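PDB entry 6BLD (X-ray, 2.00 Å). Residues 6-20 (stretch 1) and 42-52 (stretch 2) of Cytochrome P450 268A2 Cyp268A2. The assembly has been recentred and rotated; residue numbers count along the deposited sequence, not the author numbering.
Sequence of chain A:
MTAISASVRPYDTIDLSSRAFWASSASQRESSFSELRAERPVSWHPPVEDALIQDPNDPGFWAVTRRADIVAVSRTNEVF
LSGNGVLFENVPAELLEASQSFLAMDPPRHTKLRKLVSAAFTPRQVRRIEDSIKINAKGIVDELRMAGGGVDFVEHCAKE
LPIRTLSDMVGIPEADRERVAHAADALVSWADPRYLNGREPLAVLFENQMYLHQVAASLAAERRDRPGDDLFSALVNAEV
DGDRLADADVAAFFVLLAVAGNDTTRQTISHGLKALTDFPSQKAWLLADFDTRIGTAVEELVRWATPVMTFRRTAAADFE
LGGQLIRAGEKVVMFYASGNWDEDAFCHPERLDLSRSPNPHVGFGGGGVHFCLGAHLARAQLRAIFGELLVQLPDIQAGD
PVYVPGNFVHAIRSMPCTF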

# COMPACT_ATOMS: atom_id res chain seq x y z
N ALA A 6 -25.64 13.58 -14.79
CA ALA A 6 -26.32 12.35 -15.17
C ALA A 6 -25.32 11.21 -15.37
O ALA A 6 -25.69 10.03 -15.29
CB ALA A 6 -27.13 12.56 -16.43
N SER A 7 -24.06 11.57 -15.61
CA SER A 7 -22.97 10.60 -15.81
C SER A 7 -23.28 9.64 -16.95
O SER A 7 -22.93 8.46 -16.90
CB SER A 7 -22.67 9.84 -14.52
OG SER A 7 -22.06 10.68 -13.55
N VAL A 8 -23.93 10.14 -17.99
CA VAL A 8 -24.31 9.35 -19.15
C VAL A 8 -23.31 9.64 -20.26
O VAL A 8 -23.26 10.76 -20.79
CB VAL A 8 -25.74 9.64 -19.60
CG1 VAL A 8 -26.08 8.82 -20.84
CG2 VAL A 8 -26.72 9.34 -18.48
N ARG A 9 -22.52 8.64 -20.63
CA ARG A 9 -21.53 8.76 -21.69
C ARG A 9 -21.07 7.35 -22.07
O ARG A 9 -21.19 6.43 -21.26
CB ARG A 9 -20.34 9.63 -21.26
CG ARG A 9 -19.51 9.04 -20.13
CD ARG A 9 -18.36 9.97 -19.75
NE ARG A 9 -18.84 11.22 -19.17
CZ ARG A 9 -19.21 11.36 -17.90
NH1 ARG A 9 -19.16 10.32 -17.08
NH2 ARG A 9 -19.63 12.53 -17.45
N PRO A 10 -20.57 7.17 -23.29
CA PRO A 10 -20.14 5.82 -23.70
C PRO A 10 -19.02 5.29 -22.82
O PRO A 10 -18.15 6.05 -22.37
CB PRO A 10 -19.68 6.03 -25.15
CG PRO A 10 -20.36 7.28 -25.60
CD PRO A 10 -20.44 8.15 -24.38
N TYR A 11 -19.05 3.99 -22.57
CA TYR A 11 -17.97 3.33 -21.85
C TYR A 11 -16.79 3.11 -22.78
O TYR A 11 -16.94 2.96 -23.99
CB TYR A 11 -18.44 1.99 -21.27
CG TYR A 11 -19.34 2.11 -20.06
CD1 TYR A 11 -19.02 2.98 -19.02
CD2 TYR A 11 -20.49 1.35 -19.96
CE1 TYR A 11 -19.84 3.09 -17.91
CE2 TYR A 11 -21.32 1.46 -18.85
CZ TYR A 11 -20.99 2.32 -17.83
OH TYR A 11 -21.81 2.42 -16.73
N ASP A 12 -15.59 3.09 -22.19
CA ASP A 12 -14.39 2.86 -22.96
C ASP A 12 -14.32 1.42 -23.44
O ASP A 12 -14.91 0.51 -22.84
CB ASP A 12 -13.14 3.21 -22.15
CG ASP A 12 -11.92 3.42 -23.01
OD1 ASP A 12 -11.71 4.56 -23.48
OD2 ASP A 12 -11.16 2.45 -23.23
N THR A 13 -13.59 1.21 -24.54
CA THR A 13 -13.42 -0.13 -25.07
C THR A 13 -12.54 -0.98 -24.16
O THR A 13 -12.80 -2.18 -23.97
CB THR A 13 -12.82 -0.05 -26.48
OG1 THR A 13 -13.84 0.31 -27.41
CG2 THR A 13 -12.20 -1.38 -26.90
N ILE A 14 -11.51 -0.38 -23.56
CA ILE A 14 -10.55 -1.12 -22.75
C ILE A 14 -11.22 -1.58 -21.46
O ILE A 14 -11.89 -0.80 -20.77
CB ILE A 14 -9.31 -0.27 -22.47
CG1 ILE A 14 -8.63 0.15 -23.78
CG2 ILE A 14 -8.33 -1.02 -21.58
CD1 ILE A 14 -8.42 -0.99 -24.75
N ASP A 15 -11.02 -2.85 -21.12
CA ASP A 15 -11.60 -3.43 -19.91
C ASP A 15 -10.66 -3.20 -18.73
O ASP A 15 -9.53 -3.69 -18.73
CB ASP A 15 -11.86 -4.92 -20.11
CG ASP A 15 -12.22 -5.64 -18.83
OD1 ASP A 15 -12.83 -5.00 -17.93
OD2 ASP A 15 -11.90 -6.84 -18.71
N LEU A 16 -11.14 -2.46 -17.73
CA LEU A 16 -10.41 -2.25 -16.48
C LEU A 16 -11.23 -2.67 -15.27
O LEU A 16 -10.85 -2.33 -14.14
CB LEU A 16 -9.99 -0.79 -16.33
CG LEU A 16 -9.15 -0.14 -17.43
CD1 LEU A 16 -8.83 1.29 -17.05
CD2 LEU A 16 -7.88 -0.93 -17.67
N SER A 17 -12.34 -3.39 -15.46
CA SER A 17 -13.28 -3.66 -14.38
C SER A 17 -13.52 -5.14 -14.11
O SER A 17 -14.00 -5.46 -13.01
CB SER A 17 -14.64 -3.00 -14.69
OG SER A 17 -14.47 -1.73 -15.28
N SER A 18 -13.21 -6.03 -15.04
CA SER A 18 -13.56 -7.43 -14.88
C SER A 18 -12.63 -8.12 -13.88
O SER A 18 -11.51 -7.67 -13.61
CB SER A 18 -13.50 -8.16 -16.22
OG SER A 18 -12.17 -8.41 -16.62
N ARG A 19 -13.12 -9.23 -13.33
CA ARG A 19 -12.30 -10.03 -12.42
C ARG A 19 -11.11 -10.64 -13.15
O ARG A 19 -10.01 -10.73 -12.59
CB ARG A 19 -13.15 -11.14 -11.79
CG ARG A 19 -13.90 -10.72 -10.54
CD ARG A 19 -13.03 -9.88 -9.63
NE ARG A 19 -13.81 -9.25 -8.56
CZ ARG A 19 -13.94 -9.77 -7.34
NH1 ARG A 19 -13.36 -10.92 -7.04
NH2 ARG A 19 -14.67 -9.14 -6.42
N ALA A 20 -11.30 -11.06 -14.40
CA ALA A 20 -10.23 -11.70 -15.15
C ALA A 20 -9.10 -10.73 -15.45
O ALA A 20 -7.92 -11.11 -15.45
CB ALA A 20 -10.77 -12.30 -16.44
N VAL A 42 -7.62 9.74 -19.97
CA VAL A 42 -8.70 9.86 -19.00
C VAL A 42 -9.94 9.29 -19.66
O VAL A 42 -10.54 9.93 -20.53
CB VAL A 42 -8.91 11.31 -18.54
CG1 VAL A 42 -10.09 11.40 -17.58
CG2 VAL A 42 -7.65 11.86 -17.89
N SER A 43 -10.33 8.08 -19.25
CA SER A 43 -11.41 7.35 -19.91
C SER A 43 -12.45 6.93 -18.88
O SER A 43 -12.17 6.79 -17.69
CB SER A 43 -10.87 6.12 -20.64
OG SER A 43 -10.09 5.31 -19.78
N TRP A 44 -13.67 6.72 -19.38
CA TRP A 44 -14.83 6.37 -18.55
C TRP A 44 -15.09 4.87 -18.66
O TRP A 44 -15.13 4.32 -19.76
CB TRP A 44 -16.05 7.17 -19.00
CG TRP A 44 -17.30 6.93 -18.20
CD1 TRP A 44 -18.42 6.25 -18.61
CD2 TRP A 44 -17.57 7.38 -16.87
NE1 TRP A 44 -19.36 6.25 -17.61
CE2 TRP A 44 -18.86 6.94 -16.53
CE3 TRP A 44 -16.84 8.11 -15.93
CZ2 TRP A 44 -19.44 7.20 -15.29
CZ3 TRP A 44 -17.41 8.37 -14.69
CH2 TRP A 44 -18.70 7.92 -14.39
N HIS A 45 -15.28 4.23 -17.51
CA HIS A 45 -15.41 2.78 -17.43
C HIS A 45 -16.55 2.43 -16.49
O HIS A 45 -16.89 3.22 -15.60
CB HIS A 45 -14.11 2.13 -16.95
CG HIS A 45 -12.94 2.36 -17.86
ND1 HIS A 45 -12.47 1.39 -18.72
CD2 HIS A 45 -12.16 3.44 -18.04
CE1 HIS A 45 -11.44 1.87 -19.40
NE2 HIS A 45 -11.23 3.11 -19.01
N PRO A 46 -17.15 1.26 -16.65
CA PRO A 46 -18.17 0.79 -15.70
C PRO A 46 -17.53 0.37 -14.39
O PRO A 46 -16.31 0.13 -14.33
CB PRO A 46 -18.81 -0.40 -16.42
CG PRO A 46 -17.75 -0.89 -17.33
CD PRO A 46 -17.00 0.33 -17.79
N PRO A 47 -18.31 0.26 -13.31
CA PRO A 47 -17.73 -0.10 -12.01
C PRO A 47 -17.11 -1.49 -12.02
O PRO A 47 -17.34 -2.30 -12.93
CB PRO A 47 -18.92 -0.03 -11.05
CG PRO A 47 -19.94 0.82 -11.75
CD PRO A 47 -19.75 0.54 -13.21
N VAL A 48 -16.31 -1.76 -10.99
CA VAL A 48 -15.66 -3.06 -10.86
C VAL A 48 -16.71 -4.16 -10.82
O VAL A 48 -17.65 -4.12 -10.03
CB VAL A 48 -14.77 -3.09 -9.60
CG1 VAL A 48 -14.27 -4.50 -9.33
CG2 VAL A 48 -13.61 -2.13 -9.75
N GLU A 49 -16.54 -5.16 -11.69
CA GLU A 49 -17.51 -6.24 -11.81
C GLU A 49 -17.36 -7.22 -10.65
O GLU A 49 -16.28 -7.40 -10.09
CB GLU A 49 -17.33 -6.97 -13.14
CG GLU A 49 -17.47 -6.08 -14.36
CD GLU A 49 -17.23 -6.83 -15.66
OE1 GLU A 49 -16.83 -8.01 -15.60
OE2 GLU A 49 -17.43 -6.22 -16.73
N ASP A 50 -18.48 -7.86 -10.30
CA ASP A 50 -18.52 -8.86 -9.23
C ASP A 50 -17.95 -8.30 -7.93
O ASP A 50 -17.22 -8.97 -7.21
CB ASP A 50 -17.79 -10.14 -9.65
CG ASP A 50 -18.41 -10.79 -10.87
OD1 ASP A 50 -19.65 -10.80 -10.98
OD2 ASP A 50 -17.65 -11.29 -11.73
N ALA A 51 -18.29 -7.04 -7.65
CA ALA A 51 -17.74 -6.36 -6.49
C ALA A 51 -18.30 -6.95 -5.20
O ALA A 51 -19.28 -7.70 -5.19
CB ALA A 51 -18.03 -4.86 -6.56
N LEU A 52 -17.65 -6.61 -4.08
CA LEU A 52 -18.14 -7.05 -2.77
C LEU A 52 -19.56 -6.57 -2.52
O LEU A 52 -20.33 -7.25 -1.83
CB LEU A 52 -17.20 -6.56 -1.67
CG LEU A 52 -15.80 -7.16 -1.65
CD1 LEU A 52 -14.89 -6.38 -0.71
CD2 LEU A 52 -15.85 -8.63 -1.24
O HOH W 1 -22.36 6.25 -18.59
O HOH W 2 -13.76 -1.26 -17.72
O HOH W 3 -13.77 -7.14 -11.14
O HOH W 4 -15.86 -9.97 -14.02

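The His45 ring is held between two aliphatic groups of the first stretch: Asp12 CB lies over one face and Leu16 CD1 over the opposite face, each 3.8 Å from the ring centroid. The His45 CA-to-CB bond points away from stretch 1, yet the ring comes back to it, and Ile14 O meets its edge, 3.0 Å from His45 CE1. Within its own strand His45 is tethered by a hydrogen bond between NE2 and Ser43 OG (2.6 Å), which either group could donate.

Trp44 is covered differently. Arg9 extends across one face of the indole, with Arg9 CG 3.6 Å from the centroid of the five-membered ring and Arg9 CZ 4.5 Å from that of the six-membered ring, the latter a cation-pi contact only 12° off the ring normal. The Tyr11 ring runs nearly parallel to the indole (11°) but is slid aside, so the two barely overlap; Pro46 CD packs over one Tyr11 face, 3.9 Å from the centroid. Water 1 joins Trp44 NE1 (3.2 Å) to Ser7 O (2.8 Å) and Arg9 N (3.1 Å).

Two backbone hydrogen bonds join the stretches, with the donor on stretch 1 in one and on stretch 2 in the other: Asp12 N donates to Trp44 O (2.8 Å), and Glu49 N donates to Ser17 O (2.9 Å, 164°). The same Ser17 also uses its side chain: Ser17 OG donates to Pro46 O (2.8 Å) and accepts from water 2 (2.6 Å), which also accepts from Leu16 N (2.9 Å).

Farther along, Arg19 curls its guanidinium back over stretch 2. Arg19 NE bonds weakly to Glu49 O (3.4 Å), whereas Arg19 NH2, although 2.7 Å from Asp50 O, is too poorly angled for a hydrogen bond. Water 4 reinforces this end, accepting from Arg19 N (2.9 Å) and donating to Glu49 OE1 (2.7 Å) and Asp50 OD2 (3.2 Å).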